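Local coordinates for protein arylsulfatase (Pseudoalteromonas sp. MB47, PDB 7AJ0) that probably removes sulfate groups from the algal polysaccharide fucoidan, acting as a calcium-bound sulfatase that assembles into a hexamer, at residues V182-Y195 against S267-P279. Residues are numbered along the deposited sequence; the frame is centred on the assembly and turned at random.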
ATOM      1  N   VAL A 182     -33.599  11.776   8.789  1.00 25.54           N
ATOM      2  CA  VAL A 182     -33.127  10.573   8.096  1.00 25.03           C
ATOM      3  C   VAL A 182     -33.267   9.384   9.030  1.00 25.24           C
ATOM      4  O   VAL A 182     -33.335   9.539  10.244  1.00 25.75           O
ATOM      5  CB  VAL A 182     -31.665  10.770   7.613  1.00 24.77           C
ATOM      6  CG1 VAL A 182     -30.739  11.048   8.803  1.00 25.23           C
ATOM      7  CG2 VAL A 182     -31.175   9.574   6.816  1.00 24.29           C
ATOM      8  N   GLN A 183     -33.313   8.178   8.452  1.00 24.87           N
ATOM      9  CA  GLN A 183     -33.530   6.966   9.243  1.00 25.08           C
ATOM     10  C   GLN A 183     -32.516   6.845  10.378  1.00 25.45           C
ATOM     11  O   GLN A 183     -32.880   6.562  11.526  1.00 25.94           O
ATOM     12  CB  GLN A 183     -33.472   5.741   8.332  1.00 24.64           C
ATOM     13  CG  GLN A 183     -33.525   4.388   9.037  1.00 24.86           C
ATOM     14  CD  GLN A 183     -34.929   3.808   9.118  1.00 25.01           C
ATOM     15  OE1 GLN A 183     -35.893   4.399   8.627  1.00 24.95           O
ATOM     16  NE2 GLN A 183     -35.047   2.640   9.740  1.00 25.25           N
ATOM     17  N   SER A 184     -31.230   7.031  10.069  1.00 25.26           N
ATOM     18  CA  SER A 184     -30.196   6.848  11.082  1.00 25.63           C
ATOM     19  C   SER A 184     -30.398   7.775  12.274  1.00 26.25           C
ATOM     20  O   SER A 184     -29.982   7.448  13.392  1.00 26.73           O
ATOM     21  CB  SER A 184     -28.816   7.072  10.463  1.00 27.76           C
ATOM     22  OG  SER A 184     -28.769   8.306   9.765  1.00 27.99           O
ATOM     23  N   ASP A 185     -31.029   8.931  12.060  1.00 26.32           N
ATOM     24  CA  ASP A 185     -31.300   9.836  13.172  1.00 26.97           C
ATOM     25  C   ASP A 185     -32.235   9.189  14.186  1.00 27.42           C
ATOM     26  O   ASP A 185     -32.102   9.411  15.395  1.00 28.06           O
ATOM     27  CB  ASP A 185     -31.892  11.143  12.642  1.00 26.97           C
ATOM     28  CG  ASP A 185     -32.005  12.211  13.713  1.00 32.63           C
ATOM     29  OD1 ASP A 185     -31.494  11.992  14.832  1.00 38.51           O
ATOM     30  OD2 ASP A 185     -32.608  13.269  13.434  1.00 38.24           O
ATOM     31  N   TYR A 186     -33.183   8.378  13.712  1.00 27.15           N
ATOM     32  CA  TYR A 186     -34.086   7.683  14.619  1.00 27.59           C
ATOM     33  C   TYR A 186     -33.429   6.459  15.249  1.00 27.73           C
ATOM     34  O   TYR A 186     -33.562   6.232  16.458  1.00 28.35           O
ATOM     35  CB  TYR A 186     -35.356   7.250  13.879  1.00 27.31           C
ATOM     36  CG  TYR A 186     -36.244   8.379  13.413  1.00 28.09           C
ATOM     37  CD1 TYR A 186     -35.987   9.042  12.220  1.00 26.83           C
ATOM     38  CD2 TYR A 186     -37.352   8.767  14.152  1.00 27.89           C
ATOM     39  CE1 TYR A 186     -36.799  10.068  11.786  1.00 27.79           C
ATOM     40  CE2 TYR A 186     -38.170   9.794  13.725  1.00 28.69           C
ATOM     41  CZ  TYR A 186     -37.888  10.441  12.540  1.00 31.25           C
ATOM     42  OH  TYR A 186     -38.696  11.466  12.104  1.00 28.59           O
ATOM     43  N   THR A 187     -32.719   5.658  14.450  1.00 27.21           N
ATOM     44  CA  THR A 187     -32.280   4.348  14.915  1.00 27.34           C
ATOM     45  C   THR A 187     -31.131   4.426  15.910  1.00 27.80           C
ATOM     46  O   THR A 187     -30.945   3.487  16.692  1.00 28.16           O
ATOM     47  CB  THR A 187     -31.873   3.477  13.723  1.00 26.72           C
ATOM     48  OG1 THR A 187     -30.851   4.136  12.966  1.00 32.52           O
ATOM     49  CG2 THR A 187     -33.075   3.210  12.825  1.00 26.37           C
ATOM     50  N   GLN A 188     -30.358   5.515  15.908  1.00 27.83           N
ATOM     51  CA  GLN A 188     -29.285   5.647  16.887  1.00 28.35           C
ATOM     52  C   GLN A 188     -29.820   5.713  18.313  1.00 29.15           C
ATOM     53  O   GLN A 188     -29.060   5.480  19.259  1.00 29.67           O
ATOM     54  CB  GLN A 188     -28.444   6.889  16.588  1.00 28.29           C
ATOM     55  CG  GLN A 188     -29.200   8.199  16.703  1.00 30.93           C
ATOM     56  CD  GLN A 188     -28.354   9.399  16.321  1.00 28.45           C
ATOM     57  OE1 GLN A 188     -27.128   9.316  16.257  1.00 28.42           O
ATOM     58  NE2 GLN A 188     -29.009  10.523  16.060  1.00 28.49           N
ATOM     59  N   PHE A 189     -31.106   6.018  18.489  1.00 29.31           N
ATOM     60  CA  PHE A 189     -31.731   6.054  19.803  1.00 30.10           C
ATOM     61  C   PHE A 189     -32.587   4.823  20.078  1.00 30.22           C
ATOM     62  O   PHE A 189     -33.314   4.799  21.076  1.00 30.87           O
ATOM     63  CB  PHE A 189     -32.583   7.320  19.947  1.00 30.37           C
ATOM     64  CG  PHE A 189     -31.789   8.594  19.908  1.00 30.47           C
ATOM     65  CD1 PHE A 189     -31.014   8.975  20.991  1.00 31.16           C
ATOM     66  CD2 PHE A 189     -31.819   9.412  18.792  1.00 29.93           C
ATOM     67  CE1 PHE A 189     -30.280  10.148  20.958  1.00 31.31           C
ATOM     68  CE2 PHE A 189     -31.087  10.584  18.753  1.00 30.07           C
ATOM     69  CZ  PHE A 189     -30.319  10.952  19.836  1.00 30.76           C
ATOM     70  N   LEU A 190     -32.510   3.802  19.228  1.00 29.65           N
ATOM     71  CA  LEU A 190     -33.314   2.595  19.369  1.00 29.75           C
ATOM     72  C   LEU A 190     -32.488   1.329  19.527  1.00 29.78           C
ATOM     73  O   LEU A 190     -32.871   0.440  20.292  1.00 30.26           O
ATOM     74  CB  LEU A 190     -34.237   2.436  18.151  1.00 29.13           C
ATOM     75  CG  LEU A 190     -35.212   3.581  17.877  1.00 29.19           C
ATOM     76  CD1 LEU A 190     -35.984   3.322  16.584  1.00 28.48           C
ATOM     77  CD2 LEU A 190     -36.160   3.771  19.050  1.00 29.87           C
ATOM     78  N   VAL A 191     -31.366   1.215  18.819  1.00 29.33           N
ATOM     79  CA  VAL A 191     -30.547   0.001  18.853  1.00 29.35           C
ATOM     80  C   VAL A 191     -29.519   0.210  19.960  1.00 29.97           C
ATOM     81  O   VAL A 191     -28.436   0.756  19.746  1.00 29.84           O
ATOM     82  CB  VAL A 191     -29.905  -0.291  17.499  1.00 28.61           C
ATOM     83  CG1 VAL A 191     -29.382  -1.718  17.459  1.00 28.68           C
ATOM     84  CG2 VAL A 191     -30.905  -0.047  16.379  1.00 28.03           C
ATOM     85  N   GLU A 192     -29.864  -0.250  21.165  1.00 30.71           N
ATOM     86  CA  GLU A 192     -29.056   0.044  22.344  1.00 31.44           C
ATOM     87  C   GLU A 192     -27.619  -0.437  22.178  1.00 31.38           C
ATOM     88  O   GLU A 192     -26.670   0.324  22.396  1.00 39.47           O
ATOM     89  CB  GLU A 192     -29.695  -0.597  23.577  1.00 32.25           C
ATOM     90  CG  GLU A 192     -29.024  -0.240  24.888  1.00 33.12           C
ATOM     91  CD  GLU A 192     -29.476  -1.131  26.027  1.00 40.59           C
ATOM     92  OE1 GLU A 192     -30.458  -0.776  26.717  1.00 40.60           O
ATOM     93  OE2 GLU A 192     -28.854  -2.198  26.222  1.00 34.14           O
ATOM     94  N   ARG A 193     -27.437  -1.706  21.805  1.00 31.22           N
ATOM     95  CA  ARG A 193     -26.093  -2.277  21.789  1.00 31.32           C
ATOM     96  C   ARG A 193     -25.226  -1.640  20.711  1.00 30.67           C
ATOM     97  O   ARG A 193     -24.042  -1.364  20.940  1.00 30.89           O
ATOM     98  CB  ARG A 193     -26.167  -3.789  21.584  1.00 31.34           C
ATOM     99  CG  ARG A 193     -24.811  -4.474  21.600  1.00 31.53           C
ATOM    100  CD  ARG A 193     -24.933  -5.969  21.374  1.00 31.60           C
ATOM    101  NE  ARG A 193     -23.637  -6.637  21.457  1.00 31.88           N
ATOM    102  CZ  ARG A 193     -23.101  -7.104  22.582  1.00 32.72           C
ATOM    103  NH1 ARG A 193     -23.745  -6.981  23.736  1.00 33.36           N
ATOM    104  NH2 ARG A 193     -21.917  -7.698  22.551  1.00 32.96           N
ATOM    105  N   GLN A 194     -25.792  -1.411  19.523  1.00 29.92           N
ATOM    106  CA  GLN A 194     -25.020  -0.838  18.426  1.00 29.31           C
ATOM    107  C   GLN A 194     -24.474   0.537  18.783  1.00 29.48           C
ATOM    108  O   GLN A 194     -23.364   0.889  18.365  1.00 29.34           O
ATOM    109  CB  GLN A 194     -25.897  -0.767  17.176  1.00 28.56           C
ATOM    110  CG  GLN A 194     -25.227  -0.204  15.934  1.00 30.21           C
ATOM    111  CD  GLN A 194     -26.143  -0.247  14.723  1.00 27.26           C
ATOM    112  OE1 GLN A 194     -27.262  -0.755  14.801  1.00 27.29           O
ATOM    113  NE2 GLN A 194     -25.677   0.287  13.601  1.00 26.72           N
ATOM    114  N   TYR A 195     -25.221   1.316  19.562  1.00 29.86           N
ATOM    115  CA  TYR A 195     -24.846   2.669  19.954  1.00 30.12           C
ATOM    116  C   TYR A 195     -24.634   2.758  21.462  1.00 31.06           C
ATOM    117  O   TYR A 195     -24.963   3.759  22.099  1.00 31.47           O
ATOM    118  CB  TYR A 195     -25.908   3.667  19.495  1.00 29.80           C
ATOM    119  CG  TYR A 195     -26.151   3.636  18.001  1.00 28.93           C
ATOM    120  CD1 TYR A 195     -25.453   4.485  17.149  1.00 28.52           C
ATOM    121  CD2 TYR A 195     -27.063   2.748  17.441  1.00 28.56           C
ATOM    122  CE1 TYR A 195     -25.661   4.455  15.783  1.00 27.78           C
ATOM    123  CE2 TYR A 195     -27.278   2.713  16.074  1.00 27.82           C
ATOM    124  CZ  TYR A 195     -26.575   3.570  15.251  1.00 27.44           C
ATOM    125  OH  TYR A 195     -26.782   3.543  13.892  1.00 26.76           O
ATOM    126  N   SER A 267     -40.551   9.300  -1.262  1.00 25.56           N
ATOM    127  CA  SER A 267     -39.150   9.228  -0.852  1.00 23.15           C
ATOM    128  C   SER A 267     -39.011   8.144   0.211  1.00 23.23           C
ATOM    129  O   SER A 267     -39.165   8.400   1.404  1.00 23.55           O
ATOM    130  CB  SER A 267     -38.689  10.601  -0.343  1.00 23.33           C
ATOM    131  OG  SER A 267     -37.372  10.557   0.176  1.00 23.20           O
ATOM    132  N   PHE A 268     -38.713   6.924  -0.236  1.00 22.99           N
ATOM    133  CA  PHE A 268     -38.527   5.819   0.690  1.00 23.09           C
ATOM    134  C   PHE A 268     -37.517   6.190   1.769  1.00 23.18           C
ATOM    135  O   PHE A 268     -36.542   6.905   1.514  1.00 23.32           O
ATOM    136  CB  PHE A 268     -38.020   4.568  -0.035  1.00 24.97           C
ATOM    137  CG  PHE A 268     -38.987   3.985  -1.017  1.00 22.80           C
ATOM    138  CD1 PHE A 268     -39.926   3.054  -0.613  1.00 23.06           C
ATOM    139  CD2 PHE A 268     -38.934   4.340  -2.353  1.00 22.57           C
ATOM    140  CE1 PHE A 268     -40.807   2.504  -1.518  1.00 23.11           C
ATOM    141  CE2 PHE A 268     -39.814   3.792  -3.262  1.00 22.62           C
ATOM    142  CZ  PHE A 268     -40.750   2.872  -2.843  1.00 22.89           C
ATOM    143  N   SER A 269     -37.746   5.687   2.983  1.00 23.49           N
ATOM    144  CA  SER A 269     -36.693   5.718   3.990  1.00 23.60           C
ATOM    145  C   SER A 269     -35.620   4.681   3.677  1.00 23.33           C
ATOM    146  O   SER A 269     -34.427   4.926   3.883  1.00 23.26           O
ATOM    147  CB  SER A 269     -37.272   5.473   5.380  1.00 25.94           C
ATOM    148  OG  SER A 269     -36.232   5.364   6.339  1.00 24.24           O
ATOM    149  N   LYS A 270     -36.026   3.517   3.184  1.00 23.24           N
ATOM    150  CA  LYS A 270     -35.067   2.501   2.769  1.00 25.92           C
ATOM    151  C   LYS A 270     -34.299   2.981   1.542  1.00 22.64           C
ATOM    152  O   LYS A 270     -34.808   3.774   0.747  1.00 22.51           O
ATOM    153  CB  LYS A 270     -35.791   1.190   2.478  1.00 23.10           C
ATOM    154  CG  LYS A 270     -36.324   0.505   3.722  1.00 23.52           C
ATOM    155  CD  LYS A 270     -37.485  -0.421   3.401  1.00 23.67           C
ATOM    156  CE  LYS A 270     -37.987  -1.123   4.658  1.00 24.14           C
ATOM    157  NZ  LYS A 270     -38.406  -0.162   5.720  1.00 24.44           N
ATOM    158  N   ILE A 271     -33.059   2.495   1.377  1.00 22.50           N
ATOM    159  CA  ILE A 271     -32.434   1.498   2.229  1.00 22.69           C
ATOM    160  C   ILE A 271     -31.350   2.116   3.116  1.00 22.82           C
ATOM    161  O   ILE A 271     -30.274   1.544   3.295  1.00 22.84           O
ATOM    162  CB  ILE A 271     -31.815   0.357   1.379  1.00 22.73           C
ATOM    163  CG1 ILE A 271     -30.807   0.924   0.371  1.00 22.22           C
ATOM    164  CG2 ILE A 271     -32.901  -0.415   0.649  1.00 22.51           C
ATOM    165  CD1 ILE A 271     -30.003  -0.137  -0.341  1.00 28.53           C
ATOM    166  N   HIS A 272     -31.634   3.294   3.659  1.00 22.95           N
ATOM    167  CA  HIS A 272     -30.712   3.928   4.590  1.00 23.17           C
ATOM    168  C   HIS A 272     -30.596   3.095   5.863  1.00 23.56           C
ATOM    169  O   HIS A 272     -31.560   2.471   6.313  1.00 23.75           O
ATOM    170  CB  HIS A 272     -31.190   5.339   4.934  1.00 23.32           C
ATOM    171  CG  HIS A 272     -30.090   6.274   5.328  1.00 23.44           C
ATOM    172  ND1 HIS A 272     -29.398   6.156   6.514  1.00 23.81           N
ATOM    173  CD2 HIS A 272     -29.568   7.351   4.694  1.00 23.30           C
ATOM    174  CE1 HIS A 272     -28.496   7.118   6.592  1.00 23.88           C
ATOM    175  NE2 HIS A 272     -28.577   7.855   5.499  1.00 23.58           N
ATOM    176  N   ASN A 273     -29.401   3.085   6.443  1.00 23.71           N
ATOM    177  CA  ASN A 273     -29.206   2.409   7.722  1.00 24.16           C
ATOM    178  C   ASN A 273     -29.852   3.221   8.840  1.00 24.57           C
ATOM    179  O   ASN A 273     -29.978   4.444   8.747  1.00 24.55           O
ATOM    180  CB  ASN A 273     -27.716   2.219   8.003  1.00 28.25           C
ATOM    181  CG  ASN A 273     -27.065   3.467   8.571  1.00 24.47           C
ATOM    182  OD1 ASN A 273     -26.904   4.470   7.875  1.00 24.23           O
ATOM    183  ND2 ASN A 273     -26.680   3.408   9.840  1.00 24.97           N
ATOM    184  N   ASP A 274     -30.280   2.538   9.904  1.00 24.99           N
ATOM    185  CA  ASP A 274     -30.252   1.085  10.034  1.00 28.21           C
ATOM    186  C   ASP A 274     -31.563   0.513   9.504  1.00 24.95           C
ATOM    187  O   ASP A 274     -32.641   0.940   9.918  1.00 25.15           O
ATOM    188  CB  ASP A 274     -30.038   0.694  11.497  1.00 25.69           C
ATOM    189  CG  ASP A 274     -28.797   1.335  12.090  1.00 35.65           C
ATOM    190  OD1 ASP A 274     -27.695   1.105  11.546  1.00 25.69           O
ATOM    191  OD2 ASP A 274     -28.925   2.085  13.081  1.00 27.72           O
ATOM    192  N   ASN A 275     -31.468  -0.448   8.589  1.00 24.66           N
ATOM    193  CA  ASN A 275     -32.649  -0.972   7.918  1.00 24.53           C
ATOM    194  C   ASN A 275     -33.434  -1.896   8.837  1.00 25.00           C
ATOM    195  O   ASN A 275     -32.879  -2.840   9.407  1.00 25.27           O
ATOM    196  CB  ASN A 275     -32.255  -1.718   6.643  1.00 24.16           C
ATOM    197  CG  ASN A 275     -32.033  -0.789   5.478  1.00 23.70           C
ATOM    198  OD1 ASN A 275     -32.985  -0.258   4.906  1.00 29.34           O
ATOM    199  ND2 ASN A 275     -30.773  -0.583   5.115  1.00 23.51           N
ATOM    200  N   TYR A 276     -34.732  -1.625   8.969  1.00 25.14           N
ATOM    201  CA  TYR A 276     -35.649  -2.454   9.748  1.00 25.60           C
ATOM    202  C   TYR A 276     -36.916  -2.659   8.930  1.00 25.49           C
ATOM    203  O   TYR A 276     -37.868  -1.872   9.026  1.00 25.58           O
ATOM    204  CB  TYR A 276     -35.945  -1.823  11.105  1.00 26.10           C
ATOM    205  CG  TYR A 276     -34.847  -2.074  12.107  1.00 26.42           C
ATOM    206  CD1 TYR A 276     -34.850  -3.218  12.889  1.00 26.87           C
ATOM    207  CD2 TYR A 276     -33.797  -1.180  12.255  1.00 26.31           C
ATOM    208  CE1 TYR A 276     -33.846  -3.460  13.799  1.00 27.22           C
ATOM    209  CE2 TYR A 276     -32.786  -1.414  13.162  1.00 26.65           C
ATOM    210  CZ  TYR A 276     -32.815  -2.556  13.932  1.00 27.11           C
ATOM    211  OH  TYR A 276     -31.811  -2.796  14.838  1.00 27.50           O
ATOM    212  N   PRO A 277     -36.958  -3.702   8.104  1.00 25.34           N
ATOM    213  CA  PRO A 277     -38.158  -3.956   7.300  1.00 25.28           C
ATOM    214  C   PRO A 277     -39.342  -4.353   8.167  1.00 25.82           C
ATOM    215  O   PRO A 277     -39.205  -4.707   9.340  1.00 26.26           O
ATOM    216  CB  PRO A 277     -37.741  -5.113   6.378  1.00 25.12           C
ATOM    217  CG  PRO A 277     -36.248  -5.135   6.421  1.00 24.93           C
ATOM    218  CD  PRO A 277     -35.870  -4.647   7.787  1.00 25.23           C
ATOM    219  N   ALA A 278     -40.525  -4.292   7.564  1.00 25.84           N
ATOM    220  CA  ALA A 278     -41.723  -4.730   8.262  1.00 26.38           C
ATOM    221  C   ALA A 278     -41.602  -6.213   8.607  1.00 26.71           C
ATOM    222  O   ALA A 278     -40.941  -6.972   7.892  1.00 26.49           O
ATOM    223  CB  ALA A 278     -42.961  -4.486   7.405  1.00 26.34           C
ATOM    224  N   PRO A 279     -42.220  -6.649   9.711  1.00 27.31           N
ATOM    225  CA  PRO A 279     -42.145  -8.076  10.080  1.00 27.71           C
ATOM    226  C   PRO A 279     -42.494  -9.032   8.951  1.00 27.62           C
ATOM    227  O   PRO A 279     -41.896 -10.110   8.854  1.00 27.73           O
ATOM    228  CB  PRO A 279     -43.151  -8.180  11.238  1.00 28.39           C
ATOM    229  CG  PRO A 279     -43.123  -6.824  11.869  1.00 28.36           C
ATOM    230  CD  PRO A 279     -42.909  -5.842  10.739  1.00 27.70           C
TER
HETATM  231  O   HOH W   1     -37.488   0.986   9.297  1.00 22.07           O
HETATM  232  O   HOH W   2     -29.282  -2.048  13.603  1.00 22.07           O
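Y195, T187 and Q194 converge on the buried carboxylate of D274, a worked example of how a single acid can gather donors from a helix and turn opposite. Y195 OH gives its proton to the syn lone pair of D274 OD2 at 2.7 Å, and T187 OG1 reaches the same oxygen from above the carboxylate plane at 2.8 Å. On D274 OD1, Q194 NE2 and the sequence neighbour's N273 ND2 arrive from opposite faces, each at 3.0 Å. With an alanine at this point, two hydroxyls and two amides are likely to lose the carboxylate they share, and the Q194 and Y195 ends to turn more freely. Beside this cluster Q183 bridges two points of the loop, a bend at chi2 (95°) turning its amide there: NE2 donates to D274 O (3.0 Å), while OE1 accepts from S269 OG. V182 CG2 sits over one face of the H272 imidazole, a CH-pi contact 3.5 Å from its centroid, and the ring is further fixed by ND1 donating to N273 O; the H272 side chain lies about 5 Å from the bound calcium ion. Helix 183-187 thus packs on the loop leaving strand 262-267, with I237 of helix 234-238 against Q183 and T187, and helix 290-311 touching N275 farther along.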